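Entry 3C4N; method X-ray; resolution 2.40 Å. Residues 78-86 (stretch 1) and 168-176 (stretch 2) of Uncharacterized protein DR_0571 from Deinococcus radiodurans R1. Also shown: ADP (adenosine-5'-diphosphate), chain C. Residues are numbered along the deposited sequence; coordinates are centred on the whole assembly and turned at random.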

# COMPACT_ATOMS: atom_id res chain seq x y z
N ALA A 78 13.36 -4.16 -11.81
CA ALA A 78 13.93 -5.39 -12.37
C ALA A 78 13.05 -6.61 -12.10
O ALA A 78 12.88 -7.47 -12.95
N THR A 79 12.49 -6.66 -10.90
CA THR A 79 11.64 -7.77 -10.50
C THR A 79 10.53 -8.10 -11.49
O THR A 79 10.24 -9.27 -11.74
N ILE A 80 9.92 -7.07 -12.06
CA ILE A 80 8.83 -7.25 -12.99
C ILE A 80 9.24 -7.93 -14.30
O ILE A 80 8.48 -8.73 -14.85
N LEU A 81 10.44 -7.64 -14.80
CA LEU A 81 10.93 -8.24 -16.06
C LEU A 81 11.70 -9.54 -15.88
O LEU A 81 11.97 -10.25 -16.84
N ALA A 82 12.08 -9.85 -14.64
CA ALA A 82 12.83 -11.08 -14.38
C ALA A 82 12.04 -12.27 -14.94
O ALA A 82 10.83 -12.34 -14.77
N PRO A 83 12.72 -13.20 -15.62
CA PRO A 83 12.01 -14.36 -16.17
C PRO A 83 11.44 -15.33 -15.15
O PRO A 83 10.60 -16.16 -15.49
N GLY A 84 11.89 -15.24 -13.90
CA GLY A 84 11.39 -16.16 -12.88
C GLY A 84 11.65 -17.63 -13.18
O GLY A 84 10.73 -18.46 -13.19
N VAL A 85 12.91 -17.98 -13.43
CA VAL A 85 13.26 -19.36 -13.71
C VAL A 85 14.06 -19.98 -12.57
O VAL A 85 15.16 -19.54 -12.27
N TRP A 86 13.50 -21.00 -11.93
CA TRP A 86 14.23 -21.67 -10.87
C TRP A 86 14.83 -22.90 -11.51
O TRP A 86 14.11 -23.78 -12.01
N THR A 168 8.93 -22.29 -13.47
CA THR A 168 8.73 -20.92 -13.96
C THR A 168 7.62 -20.26 -13.15
O THR A 168 6.63 -20.89 -12.79
N TYR A 169 7.82 -18.98 -12.86
CA TYR A 169 6.84 -18.19 -12.12
C TYR A 169 7.06 -16.73 -12.44
O TYR A 169 8.06 -16.37 -13.06
N ARG A 170 6.14 -15.88 -12.01
CA ARG A 170 6.29 -14.45 -12.25
C ARG A 170 6.84 -13.78 -11.00
O ARG A 170 6.17 -13.74 -9.96
N PRO A 171 8.06 -13.24 -11.07
CA PRO A 171 8.66 -12.57 -9.91
C PRO A 171 7.79 -11.43 -9.42
O PRO A 171 7.74 -11.14 -8.22
N GLY A 172 7.10 -10.79 -10.36
CA GLY A 172 6.21 -9.68 -10.05
C GLY A 172 5.13 -10.15 -9.10
O GLY A 172 4.84 -9.49 -8.10
N SER A 173 4.53 -11.29 -9.40
CA SER A 173 3.49 -11.84 -8.53
C SER A 173 4.07 -12.22 -7.17
O SER A 173 3.41 -12.06 -6.14
N LEU A 174 5.29 -12.75 -7.16
CA LEU A 174 5.95 -13.15 -5.92
C LEU A 174 6.12 -11.94 -5.03
O LEU A 174 5.72 -11.95 -3.87
N ALA A 175 6.69 -10.89 -5.60
CA ALA A 175 6.94 -9.64 -4.88
C ALA A 175 5.64 -9.03 -4.33
O ALA A 175 5.57 -8.70 -3.15
N LEU A 176 4.64 -8.86 -5.20
CA LEU A 176 3.35 -8.29 -4.79
C LEU A 176 2.78 -9.08 -3.61
O LEU A 176 2.34 -8.51 -2.61

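The two stretches meet in a compact contact of small side chains and backbone that buries 479 Å² in total, in which Pro171 and Gly84 are the most covered residues, one backbone hydrogen bond ties the two stretches together, and Thr79 links the packing to the bound ADP.

Pro171, in the first turn of its helix, points its CA-to-CB bond toward stretch 1 and loses more surface there than any other residue. Its ring, puckered C-gamma exo, is surrounded by small groups: CB lies 3.1 Å from Thr79 O, CG is 3.6 Å from Ala82 CB and 3.5 Å from Gly84 CA, and CD is 3.3 Å from Ala82 O. One helical turn on, Ala175 also points toward stretch 1, and its CB meets Thr79 CG2 at 3.8 Å. Thr79 adopts the m rotamer (chi1 -67°), which places CG2 against this helix, also 3.9 Å from Pro171 CB, while OG1 turns to the nucleotide. There OG1 donates a hydrogen bond to ADP O2A at 2.7 Å, and Thr79 N donates a second to ADP O2A at 2.9 Å, so a single phosphate oxygen is held by both backbone and side chain.

Gly84 packs tightly against Tyr169 and Pro171. Its phi of 60° suits glycine, and a CB at this position would sit only 1.9 Å from Tyr169 O and 2.9 Å from Pro171 CD. Without one, Gly84 CA makes a CA-H...O contact with Tyr169 O at 3.3 Å and lies over the face of the Tyr169 ring, 4.0 Å from its centroid. Tyr169 reaches this position with chi1 in the p well (63°) and chi2 at 95°; its CA-to-CB bond points sideways, but the end of the side chain comes nearer. Tyr169 N donates the cross-stretch hydrogen bond to Gly84 O at 3.0 Å, and the same oxygen receives a CA-H...O contact from Thr168 CA at 3.3 Å.

Beside it, Val85 and Thr168 form an antiparallel, non-hydrogen-bonded bridge pair with their side chains on the same face of the sheet. Val85 is t and Thr168 p, and the methyls Val85 CG2 and Thr168 CG2 come within 4.4 Å, a loose contact.

Farther along, Ile80 (t, p) has its CA-to-CB bond pointing away, but its end comes nearer to stretch 2; an ideal CB on Gly172 would be a tight 3.2 Å from Ile80 CD1. Arg170, at the N-cap position with chi1 to chi3 all m, likewise starts away, but its end comes nearer: NH2 lies 4.2 Å from Ile80 O, too far for a hydrogen bond.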

# COMPACT_ATOMS: atom_id res chain seq x y z
CB ALA A 78 15.32 -5.63 -11.80
CB THR A 79 11.00 -7.48 -9.13
OG1 THR A 79 12.02 -7.48 -8.12
CG2 THR A 79 9.96 -8.53 -8.80
CB ILE A 80 8.17 -5.87 -13.29
CG1 ILE A 80 6.94 -6.05 -14.18
CG2 ILE A 80 9.18 -4.94 -13.96
CD1 ILE A 80 5.81 -6.82 -13.52
CB LEU A 81 11.83 -7.25 -16.81
CG LEU A 81 11.26 -5.87 -17.22
CD1 LEU A 81 12.33 -5.03 -17.95
CD2 LEU A 81 10.05 -6.07 -18.09
CB ALA A 82 13.06 -11.24 -12.87
CB PRO A 83 13.05 -14.99 -17.09
CG PRO A 83 14.34 -14.61 -16.48
CD PRO A 83 14.11 -13.17 -16.10
CB VAL A 85 14.14 -19.48 -14.97
CG1 VAL A 85 14.49 -20.94 -15.21
CG2 VAL A 85 13.41 -18.91 -16.17
CB TRP A 86 13.31 -22.12 -9.74
CG TRP A 86 14.07 -22.60 -8.53
CD1 TRP A 86 14.34 -21.89 -7.40
CD2 TRP A 86 14.69 -23.89 -8.35
NE1 TRP A 86 15.08 -22.65 -6.53
CE2 TRP A 86 15.31 -23.88 -7.09
CE3 TRP A 86 14.77 -25.04 -9.14
CZ2 TRP A 86 16.01 -25.00 -6.59
CZ3 TRP A 86 15.47 -26.15 -8.64
CH2 TRP A 86 16.07 -26.11 -7.38
CB THR A 168 8.34 -20.83 -15.46
OG1 THR A 168 7.30 -21.76 -15.76
CG2 THR A 168 9.56 -21.11 -16.33
CB TYR A 169 7.02 -18.41 -10.62
CG TYR A 169 8.36 -17.95 -10.07
CD1 TYR A 169 8.52 -16.67 -9.50
CD2 TYR A 169 9.46 -18.80 -10.09
CE1 TYR A 169 9.75 -16.26 -8.96
CE2 TYR A 169 10.69 -18.40 -9.56
CZ TYR A 169 10.83 -17.14 -8.99
OH TYR A 169 12.04 -16.80 -8.44
CB ARG A 170 4.94 -13.82 -12.63
CG ARG A 170 4.30 -14.41 -13.87
CD ARG A 170 5.20 -14.22 -15.09
NE ARG A 170 5.47 -12.81 -15.34
CZ ARG A 170 4.65 -11.99 -16.00
NH1 ARG A 170 3.50 -12.44 -16.49
NH2 ARG A 170 4.98 -10.71 -16.15
CB PRO A 171 10.00 -12.07 -10.45
CG PRO A 171 10.32 -13.06 -11.53
CD PRO A 171 8.98 -13.22 -12.22
CB SER A 173 2.86 -13.08 -9.16
OG SER A 173 2.08 -12.72 -10.28
CB LEU A 174 7.33 -13.77 -6.22
CG LEU A 174 8.18 -14.12 -5.00
CD1 LEU A 174 7.35 -14.94 -4.03
CD2 LEU A 174 9.45 -14.91 -5.41
CB ALA A 175 7.65 -8.66 -5.80
CB LEU A 176 2.35 -8.32 -5.95
CG LEU A 176 1.00 -7.67 -5.62
CD1 LEU A 176 1.24 -6.21 -5.28
CD2 LEU A 176 0.01 -7.80 -6.78
PB ADP C . 15.41 -6.19 -6.53
O1B ADP C . 16.73 -6.40 -5.92
O2B ADP C . 14.27 -6.96 -5.70
O3B ADP C . 15.41 -6.72 -8.05
PA ADP C . 14.26 -4.12 -7.72
O1A ADP C . 15.20 -3.44 -8.63
O2A ADP C . 13.52 -5.31 -8.53
O3A ADP C . 15.03 -4.68 -6.43
O5' ADP C . 13.23 -3.14 -7.00
C5' ADP C . 13.82 -2.69 -5.82
C4' ADP C . 13.16 -1.43 -5.34
O4' ADP C . 13.79 -0.31 -4.66
C3' ADP C . 12.75 -0.95 -6.70
O3' ADP C . 11.53 -1.58 -7.09
C2' ADP C . 12.63 0.57 -6.57
O2' ADP C . 11.31 1.01 -6.92
C1' ADP C . 13.00 0.83 -5.08
N9 ADP C . 13.91 1.91 -4.86
C8 ADP C . 15.10 2.11 -5.58
N7 ADP C . 15.69 3.21 -5.15
C5 ADP C . 14.96 3.74 -4.13
C6 ADP C . 15.13 4.80 -3.21
N6 ADP C . 16.39 5.42 -3.04
N1 ADP C . 14.15 5.06 -2.31
C2 ADP C . 13.05 4.30 -2.25
N3 ADP C . 12.87 3.29 -3.01
C4 ADP C . 13.83 2.89 -3.94